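Local coordinates for prolyl oligopeptidase (Galerina marginata, PDB 5N4B), which cleaves peptide bonds after proline and macrocyclises peptide precursors in the biosynthesis of the amanitin toxins, at residues 89-94 with 149-154; 362-367 with 374-379; 366-371 with 408-413; 370-375 with 385-390; 413-418 with 434-439. The protein carries 1 engineered substitution. All blocks are in the same frame, centred on the assembly; numbering follows the deposited sequence.

Contact 1 (89-94 with 149-154)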
# COMPACT_ATOMS: atom_id res chain seq x y z
N THR A 89 4.75 18.38 -11.59
CA THR A 89 5.60 17.77 -12.61
C THR A 89 5.65 18.71 -13.81
O THR A 89 4.61 19.17 -14.29
CB THR A 89 5.04 16.41 -13.04
OG1 THR A 89 4.96 15.54 -11.91
CG2 THR A 89 5.94 15.78 -14.08
N LEU A 90 6.85 18.97 -14.30
CA LEU A 90 7.03 19.82 -15.48
C LEU A 90 7.04 18.92 -16.71
O LEU A 90 7.89 18.03 -16.82
CB LEU A 90 8.38 20.56 -15.38
CG LEU A 90 8.79 21.34 -16.63
CD1 LEU A 90 7.80 22.41 -17.00
CD2 LEU A 90 10.21 21.94 -16.43
N LEU A 91 6.04 19.10 -17.58
CA LEU A 91 5.98 18.37 -18.84
C LEU A 91 6.76 19.12 -19.90
O LEU A 91 7.05 20.32 -19.78
CB LEU A 91 4.52 18.13 -19.27
CG LEU A 91 3.68 17.39 -18.24
CD1 LEU A 91 2.32 17.03 -18.90
CD2 LEU A 91 4.38 16.14 -17.75
N ASP A 92 6.97 18.43 -21.02
CA ASP A 92 7.69 19.00 -22.16
C ASP A 92 6.91 20.08 -22.87
O ASP A 92 7.48 20.71 -23.78
CB ASP A 92 8.14 17.90 -23.11
CG ASP A 92 9.32 17.12 -22.61
OD1 ASP A 92 9.65 17.09 -21.39
OD2 ASP A 92 10.00 16.55 -23.51
N ASP A 93 5.63 20.33 -22.55
CA ASP A 93 4.94 21.52 -23.02
C ASP A 93 5.29 22.80 -22.28
O ASP A 93 4.77 23.86 -22.64
CB ASP A 93 3.42 21.30 -23.04
CG ASP A 93 2.81 21.04 -21.64
OD1 ASP A 93 3.54 21.08 -20.63
OD2 ASP A 93 1.58 20.84 -21.62
N GLY A 94 6.15 22.73 -21.26
CA GLY A 94 6.55 23.85 -20.45
C GLY A 94 5.64 24.11 -19.28
O GLY A 94 5.93 25.04 -18.50
N CYS A 149 -2.15 6.87 -13.63
CA CYS A 149 -2.00 7.69 -14.82
C CYS A 149 -0.55 7.96 -15.14
O CYS A 149 0.35 7.84 -14.29
CB CYS A 149 -2.82 8.98 -14.74
SG CYS A 149 -2.22 10.14 -13.51
N LYS A 150 -0.32 8.35 -16.39
CA LYS A 150 1.04 8.59 -16.87
C LYS A 150 0.99 9.46 -18.12
O LYS A 150 0.41 9.06 -19.14
CB LYS A 150 1.76 7.26 -17.18
CG LYS A 150 3.28 7.37 -17.27
CD LYS A 150 3.85 7.52 -15.84
CE LYS A 150 5.28 7.27 -15.69
NZ LYS A 150 5.65 5.83 -15.94
N PHE A 151 1.65 10.62 -18.07
CA PHE A 151 1.85 11.45 -19.25
C PHE A 151 2.96 10.87 -20.12
O PHE A 151 3.95 10.33 -19.63
CB PHE A 151 2.27 12.85 -18.84
CG PHE A 151 1.16 13.71 -18.28
CD1 PHE A 151 0.24 14.34 -19.08
CD2 PHE A 151 1.10 13.90 -16.92
CE1 PHE A 151 -0.74 15.16 -18.54
CE2 PHE A 151 0.12 14.77 -16.40
CZ PHE A 151 -0.80 15.36 -17.23
N SER A 152 2.82 11.09 -21.42
CA SER A 152 3.88 10.73 -22.35
C SER A 152 5.10 11.63 -22.15
O SER A 152 4.98 12.77 -21.68
CB SER A 152 3.41 10.80 -23.79
OG SER A 152 2.96 12.09 -24.12
N PRO A 153 6.28 11.13 -22.51
CA PRO A 153 7.50 11.91 -22.33
C PRO A 153 7.47 13.23 -23.05
O PRO A 153 8.01 14.22 -22.57
CB PRO A 153 8.59 10.96 -22.87
CG PRO A 153 8.05 9.65 -22.79
CD PRO A 153 6.56 9.74 -22.88
N ASP A 154 6.81 13.31 -24.22
CA ASP A 154 6.73 14.56 -24.97
C ASP A 154 5.65 15.49 -24.47
O ASP A 154 5.50 16.58 -25.03
CB ASP A 154 6.60 14.26 -26.47
CG ASP A 154 5.29 13.64 -26.89
OD1 ASP A 154 4.42 13.47 -26.05
OD2 ASP A 154 5.14 13.36 -28.13
O HOH W 1 6.35 15.62 -20.77

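Contact 2 (362-367 with 374-379)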
# COMPACT_ATOMS: atom_id res chain seq x y z
N LEU A 362 18.94 1.14 1.64
CA LEU A 362 18.82 2.04 0.50
C LEU A 362 17.42 1.83 -0.08
O LEU A 362 17.13 0.77 -0.66
CB LEU A 362 19.90 1.73 -0.52
CG LEU A 362 19.86 2.58 -1.80
CD1 LEU A 362 20.10 4.05 -1.48
CD2 LEU A 362 20.82 2.06 -2.82
N ALA A 363 16.56 2.81 0.08
CA ALA A 363 15.13 2.68 -0.24
C ALA A 363 14.78 3.16 -1.64
O ALA A 363 13.86 2.60 -2.25
CB ALA A 363 14.31 3.48 0.77
N GLN A 364 15.45 4.18 -2.14
CA GLN A 364 15.14 4.76 -3.44
C GLN A 364 16.38 5.47 -3.98
O GLN A 364 17.09 6.13 -3.21
CB GLN A 364 14.00 5.77 -3.29
CG GLN A 364 13.44 6.26 -4.62
CD GLN A 364 12.38 7.35 -4.54
OE1 GLN A 364 12.05 7.88 -3.50
NE2 GLN A 364 11.91 7.76 -5.70
N VAL A 365 16.60 5.40 -5.30
CA VAL A 365 17.66 6.16 -5.97
C VAL A 365 17.10 6.63 -7.29
O VAL A 365 16.65 5.79 -8.09
CB VAL A 365 18.96 5.36 -6.21
CG1 VAL A 365 20.00 6.25 -6.87
CG2 VAL A 365 19.56 4.82 -4.94
N ASN A 366 17.19 7.93 -7.54
CA ASN A 366 16.80 8.54 -8.82
C ASN A 366 17.98 9.29 -9.43
O ASN A 366 18.76 9.94 -8.72
CB ASN A 366 15.66 9.53 -8.65
CG ASN A 366 14.35 8.89 -8.28
OD1 ASN A 366 14.25 7.75 -7.78
ND2 ASN A 366 13.29 9.63 -8.52
N CYS A 367 18.15 9.21 -10.73
CA CYS A 367 19.11 10.06 -11.40
C CYS A 367 18.46 11.41 -11.67
O CYS A 367 17.30 11.45 -12.12
CB CYS A 367 19.51 9.40 -12.71
SG CYS A 367 20.72 10.29 -13.70
N VAL A 374 20.09 11.03 -6.46
CA VAL A 374 19.45 11.36 -5.19
C VAL A 374 19.08 10.03 -4.55
O VAL A 374 18.48 9.18 -5.21
CB VAL A 374 18.24 12.28 -5.37
CG1 VAL A 374 17.70 12.75 -4.04
CG2 VAL A 374 18.58 13.49 -6.27
N ALA A 375 19.47 9.83 -3.28
CA ALA A 375 19.28 8.57 -2.59
C ALA A 375 18.54 8.82 -1.30
O ALA A 375 18.82 9.78 -0.59
CB ALA A 375 20.64 7.95 -2.23
N ILE A 376 17.61 7.92 -0.98
CA ILE A 376 16.94 7.90 0.32
C ILE A 376 17.39 6.64 1.03
O ILE A 376 17.24 5.53 0.49
CB ILE A 376 15.42 7.97 0.20
CG1 ILE A 376 15.04 9.34 -0.34
CG2 ILE A 376 14.77 7.73 1.59
CD1 ILE A 376 13.61 9.42 -0.71
N TYR A 377 17.97 6.83 2.21
CA TYR A 377 18.32 5.77 3.13
C TYR A 377 17.33 5.76 4.27
O TYR A 377 16.94 6.82 4.80
CB TYR A 377 19.71 5.98 3.70
CG TYR A 377 20.80 5.56 2.78
CD1 TYR A 377 21.19 4.25 2.75
CD2 TYR A 377 21.43 6.46 1.95
CE1 TYR A 377 22.20 3.80 1.89
CE2 TYR A 377 22.45 6.04 1.12
CZ TYR A 377 22.80 4.71 1.09
OH TYR A 377 23.79 4.38 0.19
N LYS A 378 16.90 4.58 4.64
CA LYS A 378 16.02 4.39 5.78
C LYS A 378 16.88 3.85 6.92
O LYS A 378 17.31 2.71 6.87
CB LYS A 378 14.87 3.46 5.43
CG LYS A 378 13.78 3.41 6.49
CD LYS A 378 12.71 2.41 6.19
CE LYS A 378 11.99 2.70 4.85
NZ LYS A 378 11.35 4.03 4.80
N ARG A 379 17.17 4.69 7.92
CA ARG A 379 18.04 4.33 9.03
C ARG A 379 17.17 4.39 10.29
O ARG A 379 16.59 5.44 10.60
CB ARG A 379 19.21 5.32 9.12
CG ARG A 379 20.19 4.91 10.21
CD ARG A 379 21.20 6.04 10.54
NE ARG A 379 21.68 6.54 9.30
CZ ARG A 379 22.59 5.95 8.53
NH1 ARG A 379 23.18 4.82 8.92
NH2 ARG A 379 22.88 6.53 7.36

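Contact 3 (366-371 with 408-413)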
# COMPACT_ATOMS: atom_id res chain seq x y z
N ASN A 366 17.19 7.93 -7.54
CA ASN A 366 16.80 8.54 -8.82
C ASN A 366 17.98 9.29 -9.43
O ASN A 366 18.76 9.94 -8.72
CB ASN A 366 15.66 9.53 -8.65
CG ASN A 366 14.35 8.89 -8.28
OD1 ASN A 366 14.25 7.75 -7.78
ND2 ASN A 366 13.29 9.63 -8.52
N CYS A 367 18.15 9.21 -10.73
CA CYS A 367 19.11 10.06 -11.40
C CYS A 367 18.46 11.41 -11.67
O CYS A 367 17.30 11.45 -12.12
CB CYS A 367 19.51 9.40 -12.71
SG CYS A 367 20.72 10.29 -13.70
N ALA A 368 19.19 12.47 -11.42
CA ALA A 368 18.69 13.83 -11.53
C ALA A 368 19.70 14.69 -12.27
O ALA A 368 20.93 14.53 -12.13
CB ALA A 368 18.44 14.44 -10.16
N ASN A 369 19.18 15.64 -13.03
CA ASN A 369 20.04 16.59 -13.75
C ASN A 369 21.10 15.84 -14.55
O ASN A 369 22.29 16.19 -14.53
CB ASN A 369 20.67 17.63 -12.82
CG ASN A 369 21.36 18.77 -13.56
OD1 ASN A 369 20.95 19.13 -14.67
ND2 ASN A 369 22.39 19.35 -12.94
N GLU A 370 20.65 14.79 -15.22
CA GLU A 370 21.42 13.95 -16.13
C GLU A 370 22.49 13.06 -15.50
O GLU A 370 22.67 11.94 -15.97
CB GLU A 370 22.05 14.74 -17.27
CG GLU A 370 21.03 15.38 -18.25
CD GLU A 370 20.25 14.39 -19.17
OE1 GLU A 370 20.17 13.17 -18.92
OE2 GLU A 370 19.67 14.89 -20.17
N GLU A 371 23.20 13.55 -14.48
CA GLU A 371 24.40 12.85 -14.02
C GLU A 371 24.48 12.65 -12.52
O GLU A 371 25.41 11.96 -12.06
CB GLU A 371 25.66 13.60 -14.50
CG GLU A 371 25.86 14.94 -13.95
CD GLU A 371 27.24 15.51 -14.36
OE1 GLU A 371 27.47 15.63 -15.58
OE2 GLU A 371 28.07 15.78 -13.46
N ILE A 408 11.30 10.79 -3.63
CA ILE A 408 11.86 11.67 -4.65
C ILE A 408 10.91 11.67 -5.82
O ILE A 408 10.44 10.61 -6.22
CB ILE A 408 13.24 11.19 -5.12
CG1 ILE A 408 14.18 10.91 -3.96
CG2 ILE A 408 13.86 12.23 -6.08
CD1 ILE A 408 15.33 10.02 -4.35
N ALA A 409 10.73 12.82 -6.43
CA ALA A 409 9.98 12.99 -7.68
C ALA A 409 10.79 13.85 -8.64
O ALA A 409 11.18 14.98 -8.30
CB ALA A 409 8.65 13.68 -7.41
N ASN A 410 11.03 13.34 -9.83
CA ASN A 410 11.81 14.09 -10.79
C ASN A 410 11.74 13.43 -12.17
O ASN A 410 11.25 12.31 -12.35
CB ASN A 410 13.26 14.24 -10.36
CG ASN A 410 14.09 13.03 -10.61
OD1 ASN A 410 13.73 11.92 -10.26
ND2 ASN A 410 15.22 13.23 -11.25
N ARG A 411 12.32 14.16 -13.13
CA ARG A 411 12.61 13.67 -14.47
C ARG A 411 14.09 13.91 -14.68
O ARG A 411 14.57 15.04 -14.57
CB ARG A 411 11.74 14.39 -15.52
CG ARG A 411 10.25 14.21 -15.27
CD ARG A 411 9.41 14.93 -16.34
NE ARG A 411 9.56 14.26 -17.62
CZ ARG A 411 9.35 14.83 -18.79
NH1 ARG A 411 8.94 16.08 -18.87
NH2 ARG A 411 9.58 14.14 -19.90
N GLN A 412 14.79 12.84 -15.04
CA GLN A 412 16.25 12.84 -15.14
C GLN A 412 16.82 14.00 -15.95
O GLN A 412 17.84 14.59 -15.59
CB GLN A 412 16.73 11.52 -15.74
CG GLN A 412 18.23 11.50 -15.98
CD GLN A 412 18.64 10.20 -16.61
OE1 GLN A 412 18.31 9.12 -16.11
NE2 GLN A 412 19.38 10.29 -17.71
N LYS A 413 16.21 14.34 -17.08
CA LYS A 413 16.79 15.35 -17.94
C LYS A 413 16.68 16.77 -17.39
O LYS A 413 17.34 17.68 -17.91
CB LYS A 413 16.18 15.27 -19.34
CG LYS A 413 14.74 15.77 -19.44
CD LYS A 413 14.18 15.50 -20.81
CE LYS A 413 12.72 15.91 -20.91
NZ LYS A 413 12.23 15.56 -22.30
O HOH W 2 10.59 8.40 -8.71
O HOH W 3 16.13 15.82 -12.39
O HOH W 4 19.87 18.65 -17.04
O HOH W 5 18.84 17.41 -20.20

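Contact 4 (370-375 with 385-390)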
# COMPACT_ATOMS: atom_id res chain seq x y z
N GLU A 370 20.65 14.79 -15.22
CA GLU A 370 21.42 13.95 -16.13
C GLU A 370 22.49 13.06 -15.50
O GLU A 370 22.67 11.94 -15.97
CB GLU A 370 22.05 14.74 -17.27
CG GLU A 370 21.03 15.38 -18.25
CD GLU A 370 20.25 14.39 -19.17
OE1 GLU A 370 20.17 13.17 -18.92
OE2 GLU A 370 19.67 14.89 -20.17
N GLU A 371 23.20 13.55 -14.48
CA GLU A 371 24.40 12.85 -14.02
C GLU A 371 24.48 12.65 -12.52
O GLU A 371 25.41 11.96 -12.06
CB GLU A 371 25.66 13.60 -14.50
CG GLU A 371 25.86 14.94 -13.95
CD GLU A 371 27.24 15.51 -14.36
OE1 GLU A 371 27.47 15.63 -15.58
OE2 GLU A 371 28.07 15.78 -13.46
N TYR A 372 23.60 13.26 -11.75
CA TYR A 372 23.61 13.16 -10.30
C TYR A 372 22.65 12.07 -9.85
O TYR A 372 21.78 11.61 -10.59
CB TYR A 372 23.21 14.48 -9.64
CG TYR A 372 24.14 15.64 -9.83
CD1 TYR A 372 24.15 16.34 -11.00
CD2 TYR A 372 25.00 16.00 -8.81
CE1 TYR A 372 25.04 17.43 -11.16
CE2 TYR A 372 25.87 17.07 -8.95
CZ TYR A 372 25.89 17.78 -10.13
OH TYR A 372 26.74 18.87 -10.31
N PHE A 373 22.80 11.66 -8.61
CA PHE A 373 21.90 10.67 -8.03
C PHE A 373 21.39 11.19 -6.71
O PHE A 373 22.15 11.74 -5.92
CB PHE A 373 22.57 9.32 -7.85
CG PHE A 373 23.03 8.71 -9.13
CD1 PHE A 373 22.17 7.91 -9.85
CD2 PHE A 373 24.28 8.97 -9.62
CE1 PHE A 373 22.56 7.35 -11.05
CE2 PHE A 373 24.67 8.39 -10.82
CZ PHE A 373 23.84 7.60 -11.53
N VAL A 374 20.09 11.03 -6.46
CA VAL A 374 19.45 11.36 -5.19
C VAL A 374 19.08 10.03 -4.55
O VAL A 374 18.48 9.18 -5.21
CB VAL A 374 18.24 12.28 -5.37
CG1 VAL A 374 17.70 12.75 -4.04
CG2 VAL A 374 18.58 13.49 -6.27
N ALA A 375 19.47 9.83 -3.28
CA ALA A 375 19.28 8.57 -2.59
C ALA A 375 18.54 8.82 -1.30
O ALA A 375 18.82 9.78 -0.59
CB ALA A 375 20.64 7.95 -2.23
N ILE A 385 17.99 11.85 3.19
CA ILE A 385 18.12 12.16 1.77
C ILE A 385 19.51 12.66 1.48
O ILE A 385 19.98 13.59 2.14
CB ILE A 385 17.05 13.18 1.33
CG1 ILE A 385 15.64 12.74 1.77
CG2 ILE A 385 17.13 13.35 -0.18
CD1 ILE A 385 15.10 13.54 2.89
N TYR A 386 20.15 12.11 0.44
CA TYR A 386 21.52 12.49 0.06
C TYR A 386 21.59 12.75 -1.44
O TYR A 386 20.96 12.06 -2.23
CB TYR A 386 22.56 11.41 0.44
CG TYR A 386 22.62 11.16 1.92
CD1 TYR A 386 21.78 10.24 2.51
CD2 TYR A 386 23.44 11.89 2.73
CE1 TYR A 386 21.82 10.03 3.88
CE2 TYR A 386 23.51 11.67 4.07
CZ TYR A 386 22.69 10.75 4.65
OH TYR A 386 22.72 10.60 6.02
N LEU A 387 22.47 13.68 -1.82
CA LEU A 387 22.84 13.95 -3.20
C LEU A 387 24.22 13.36 -3.45
O LEU A 387 25.13 13.57 -2.64
CB LEU A 387 22.84 15.46 -3.44
CG LEU A 387 23.20 15.87 -4.85
CD1 LEU A 387 22.13 15.44 -5.85
CD2 LEU A 387 23.35 17.40 -4.87
N TYR A 388 24.36 12.64 -4.53
CA TYR A 388 25.60 12.02 -4.99
C TYR A 388 25.99 12.54 -6.36
O TYR A 388 25.14 12.82 -7.22
CB TYR A 388 25.44 10.51 -5.15
CG TYR A 388 25.43 9.74 -3.86
CD1 TYR A 388 24.29 9.70 -3.05
CD2 TYR A 388 26.55 9.07 -3.43
CE1 TYR A 388 24.31 9.03 -1.85
CE2 TYR A 388 26.55 8.35 -2.22
CZ TYR A 388 25.42 8.34 -1.46
OH TYR A 388 25.45 7.65 -0.27
N SER A 389 27.29 12.66 -6.59
CA SER A 389 27.81 13.03 -7.89
C SER A 389 27.88 11.85 -8.83
O SER A 389 27.69 10.69 -8.45
CB SER A 389 29.22 13.59 -7.72
OG SER A 389 30.16 12.53 -7.43
N LYS A 390 28.23 12.15 -10.08
CA LYS A 390 28.41 11.12 -11.09
C LYS A 390 29.53 10.16 -10.71
O LYS A 390 29.53 9.03 -11.19
CB LYS A 390 28.73 11.80 -12.44
CG LYS A 390 30.07 12.53 -12.51
CD LYS A 390 30.36 13.11 -13.91
CE LYS A 390 31.76 13.66 -13.99
NZ LYS A 390 31.92 14.39 -15.27
O HOH W 6 27.93 14.95 -10.90
O HOH W 7 29.61 15.59 -16.69
O HOH W 8 30.39 16.87 -14.50

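Contact 5 (413-418 with 434-439)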
# COMPACT_ATOMS: atom_id res chain seq x y z
N LYS A 413 16.21 14.34 -17.08
CA LYS A 413 16.79 15.35 -17.94
C LYS A 413 16.68 16.77 -17.39
O LYS A 413 17.34 17.68 -17.91
CB LYS A 413 16.18 15.27 -19.34
CG LYS A 413 14.74 15.77 -19.44
CD LYS A 413 14.18 15.50 -20.81
CE LYS A 413 12.72 15.91 -20.91
NZ LYS A 413 12.23 15.56 -22.30
N GLN A 414 15.86 17.00 -16.38
CA GLN A 414 15.57 18.32 -15.89
C GLN A 414 16.57 18.76 -14.84
O GLN A 414 17.29 17.94 -14.24
CB GLN A 414 14.13 18.37 -15.35
CG GLN A 414 13.13 18.14 -16.43
CD GLN A 414 11.69 18.10 -15.96
OE1 GLN A 414 11.38 17.85 -14.83
NE2 GLN A 414 10.79 18.31 -16.91
N THR A 415 16.60 20.07 -14.59
CA THR A 415 17.56 20.67 -13.68
C THR A 415 17.06 20.84 -12.26
O THR A 415 17.65 21.62 -11.51
CB THR A 415 18.00 22.03 -14.19
OG1 THR A 415 16.84 22.87 -14.34
CG2 THR A 415 18.76 21.88 -15.55
N HIS A 416 15.99 20.15 -11.89
CA HIS A 416 15.44 20.20 -10.53
C HIS A 416 14.97 18.80 -10.16
O HIS A 416 14.79 17.93 -10.99
CB HIS A 416 14.25 21.19 -10.42
CG HIS A 416 13.06 20.76 -11.17
ND1 HIS A 416 12.86 21.06 -12.51
CD2 HIS A 416 12.03 19.96 -10.81
CE1 HIS A 416 11.75 20.48 -12.91
NE2 HIS A 416 11.23 19.79 -11.90
N PHE A 417 14.74 18.63 -8.87
CA PHE A 417 13.96 17.51 -8.36
C PHE A 417 13.16 17.99 -7.16
O PHE A 417 13.45 19.04 -6.57
CB PHE A 417 14.81 16.29 -8.02
CG PHE A 417 15.88 16.49 -6.97
CD1 PHE A 417 15.59 16.28 -5.65
CD2 PHE A 417 17.18 16.84 -7.34
CE1 PHE A 417 16.62 16.46 -4.68
CE2 PHE A 417 18.17 17.01 -6.39
CZ PHE A 417 17.88 16.82 -5.07
N PHE A 418 12.17 17.18 -6.77
CA PHE A 418 11.40 17.41 -5.58
C PHE A 418 11.53 16.26 -4.60
O PHE A 418 11.85 15.11 -4.94
CB PHE A 418 9.88 17.55 -5.89
CG PHE A 418 9.57 18.68 -6.77
CD1 PHE A 418 9.56 19.98 -6.27
CD2 PHE A 418 9.33 18.48 -8.12
CE1 PHE A 418 9.32 21.04 -7.11
CE2 PHE A 418 9.06 19.59 -8.95
CZ PHE A 418 9.10 20.82 -8.44
N ASP A 434 17.08 22.99 -6.92
CA ASP A 434 17.25 23.62 -8.23
C ASP A 434 18.74 23.74 -8.52
O ASP A 434 19.42 24.57 -7.92
CB ASP A 434 16.59 25.00 -8.18
CG ASP A 434 16.77 25.80 -9.46
OD1 ASP A 434 17.33 25.27 -10.43
OD2 ASP A 434 16.31 26.98 -9.44
N PHE A 435 19.23 22.91 -9.47
CA PHE A 435 20.66 22.90 -9.79
C PHE A 435 21.10 24.20 -10.44
O PHE A 435 22.29 24.47 -10.45
CB PHE A 435 21.01 21.75 -10.73
CG PHE A 435 21.10 20.40 -10.08
CD1 PHE A 435 22.29 19.94 -9.56
CD2 PHE A 435 19.98 19.60 -9.98
CE1 PHE A 435 22.37 18.67 -8.97
CE2 PHE A 435 20.04 18.34 -9.38
CZ PHE A 435 21.25 17.88 -8.90
N THR A 436 20.18 25.00 -11.00
CA THR A 436 20.56 26.24 -11.65
C THR A 436 20.77 27.39 -10.67
O THR A 436 21.30 28.44 -11.08
CB THR A 436 19.54 26.70 -12.72
OG1 THR A 436 18.37 27.22 -12.11
CG2 THR A 436 19.14 25.60 -13.66
N ALA A 437 20.41 27.23 -9.40
CA ALA A 437 20.53 28.31 -8.43
C ALA A 437 21.94 28.39 -7.87
O ALA A 437 22.71 27.42 -7.94
CB ALA A 437 19.57 28.04 -7.27
N PRO A 438 22.30 29.53 -7.27
CA PRO A 438 23.58 29.63 -6.58
C PRO A 438 23.77 28.53 -5.55
O PRO A 438 22.82 28.07 -4.92
CB PRO A 438 23.52 31.02 -5.92
CG PRO A 438 22.56 31.77 -6.71
CD PRO A 438 21.53 30.78 -7.17
N GLU A 439 25.04 28.15 -5.36
CA GLU A 439 25.41 26.94 -4.62
C GLU A 439 24.74 26.83 -3.24
O GLU A 439 24.38 25.73 -2.81
CB GLU A 439 26.94 26.83 -4.49
CG GLU A 439 27.68 26.49 -5.81
CD GLU A 439 27.87 24.99 -6.03
OE1 GLU A 439 29.01 24.57 -6.32
OE2 GLU A 439 26.88 24.23 -5.91
O HOH W 9 15.62 24.14 -12.23

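Contact 1 (89-94 with 149-154)
The CD1 methyl of L91 sits over the centre of one face of the F151 ring, 3.5 Å from the ring centroid and 14° off its normal, a CH-pi contact in which the two side chains cross at about a right angle. In L91 the CG is anti to the carbonyl carbon (chi1 -57°) and the chain then extends (chi2 -171°), carrying CD1 over the ring. Beside this pair the link is polar and indirect: water 1 accepts from D92 N at 2.9 Å and donates to P153 O at 2.8 Å, joining the two backbones. The D92 carboxylate stands close to the same carbonyl, D92 OD2 lying 3.2 Å from P153 O, two acceptors that cannot bond. R411 and K413 form salt bridges to the two oxygens of D92, and R411 also donates to P153 O. Within the segments, G94 N to L91 O at 3.0 Å closes the type I turn L91 to G94, and S152 OG donates to D154 OD1 at 2.8 Å. The contact joins the region just past strand 84-90 to the end of strand 144-151 and the loop after it, the inner strands of the first two blades; L91 and F151 also pack on the bound peptide. With two cations beside it, the D92 carboxylate is likely to stay ionised despite the neighbouring carbonyl.

Contact 2 (362-367 with 374-379)
Strands 362-367 and 374-379 run antiparallel at 165°, their axes 4.7 Å apart, and pair through regular bonds such as V374 N to N366 O at 2.8 Å until a classic beta bulge sets A363 and Q364 together against I376. At the bulge I376 O takes a bond from A363 N at 2.8 Å, nearly along its C=O axis, and a weak one from Q364 N at 3.5 Å. On the face carrying L362, V365, A375 and Y377, CD1 of L362 covers one face of the Y377 ring, 4.0 Å from its centroid and offset toward the rim. L362 has CG anti to the backbone N (chi1 178°), and the same methyl meets A375 CB at 4.0 Å. On the other face the extended Q364 lies alongside I376, with Q364 OE1 3.5 Å from I376 CD1; that oxygen accepts from I408 N in the next blade. The hairpin thus combines backbone bonds with an apolar face, while Q364 spends its amide oxygen on a bond between blades.

Contact 3 (366-371 with 408-413)
N410 holds its CG between the backbone N and the carbonyl carbon (chi1 79°), while Q412 turns its CG anti to the backbone N (chi1 175°) and stays extended, so both amides reach segment 366-371. The N410 amide bonds at both ends. Its OD1 accepts from N366 ND2 at 2.9 Å in the carbonyl plane, and its ND2 gives a 2.9 Å bond to C367 O from above that carbonyl's plane; the two bonds fix the flip of the amide. C367 SG rests 3.6 Å from Q412 CD. Q412 NE2 donates to E370 OE1 at 3.2 Å, with an N-H...O angle of 180°, while Q412 OE1 is held by T319. The backbone adds E370 N to Q412 O at 2.8 Å, and water 3 accepts from N369 N and N410 ND2. The bonds tie the turn after strand 361-368, innermost of its blade, to segment 408-413, which continues from strand 405-409, innermost of the next; A368 and N410 pack on F417 of strand 416-423.

Contact 4 (370-375 with 385-390)
Where strands 372-375 and 385-388 pair, the packing is tight and regular: they run antiparallel at 166°, with F373-Y388 and A375-Y386 as hydrogen-bonded pairs. Y388 N meets F373 O at 2.8 Å, nearly along the C=O axis, whereas F373 N, 3.0 Å from Y388 O, approaches from above the plane of that carbonyl. On the face of F373 and A375, CE1 of Y388 comes to 3.8 Å from A375 CB, and the CB atoms of F373 and Y388 meet as well. V374 and L387 occupy the other face. There V374 CG1 lies 3.9 Å from I385 CG2, the two side chains pointing the same way, and L387 CD1 bridges V374 CG2 and the CB of Y372. Toward E371 and K390 the direct contact gives way to water bridges. These side chains run side by side, both with CG in the crowded position between N and the carbonyl carbon (chi1 65° and 67°), yet E371 OE2 stays 4.5 Å from K390 NZ, beyond a salt bridge. Waters 7 and 8 each link the carboxylate to NZ instead. Water 6 donates to E371 OE2 at 2.7 Å, accepts from K390 N, and sits 3.5 Å above the centre of the Y372 ring. The hairpin forms the middle of a four-stranded propeller blade, flanked by strands 361-368 and 394-398, while V374 and I385 pack on strand 416-423 of the next blade.

Contact 5 (413-418 with 434-439)
An Asx turn lies inside a type I beta turn, D434 to A437, at the point where the third strand of a beta-propeller blade leaves its neighbour, strand 416-423. D434 OD1 accepts from T436 N at 2.9 Å, approached from above the carboxylate plane, from T436 OG1 at 2.8 Å through its syn lone pair, and from water 9, a grip that would fix the rotation of the carboxylate. D434 has CG anti to the backbone N (chi1 176°), and the backbone bond from A437 N to D434 O closes the type I turn. Across the contact, H416 and D434 form a non-hydrogen-bonded antiparallel pair, and the one direct bond runs from F435 N to T415 O at 2.9 Å, nearly along the C=O axis. Water 9 adds a second link through its hydrogen bond with T415 OG1. The F435 ring presents its edge to T415 O, while its CE2 meets the F417 ring at the edge of that ring and in its plane. Y433 packs against both phenyl rings, and Y372 of the preceding blade meets F435. On the exposed side of T436, the side chains of T415 and T436 cross at about a right angle, with T436 CG2 3.6 Å from T415 OG1.

Contacts 2 and 4 are the buried pair: they share V374 and A375, put strand 372-379 between its two partners, and rely on ladders of backbone bonds and apolar faces. Contacts 1, 3 and 5 are partly buried and lie at strand ends and turns, where side-chain amides, carboxylates and waters carry more of the link. Contacts 1 and 3 both cross between blades, one chiefly by a methyl on a ring and a bridging water, the other by amide bonds; D92 joins them through salt bridges to R411 and K413. Contact 5 stays within the last blade and touches contact 4 where F435 meets Y372. All five belong to the propeller, away from the catalytic residues.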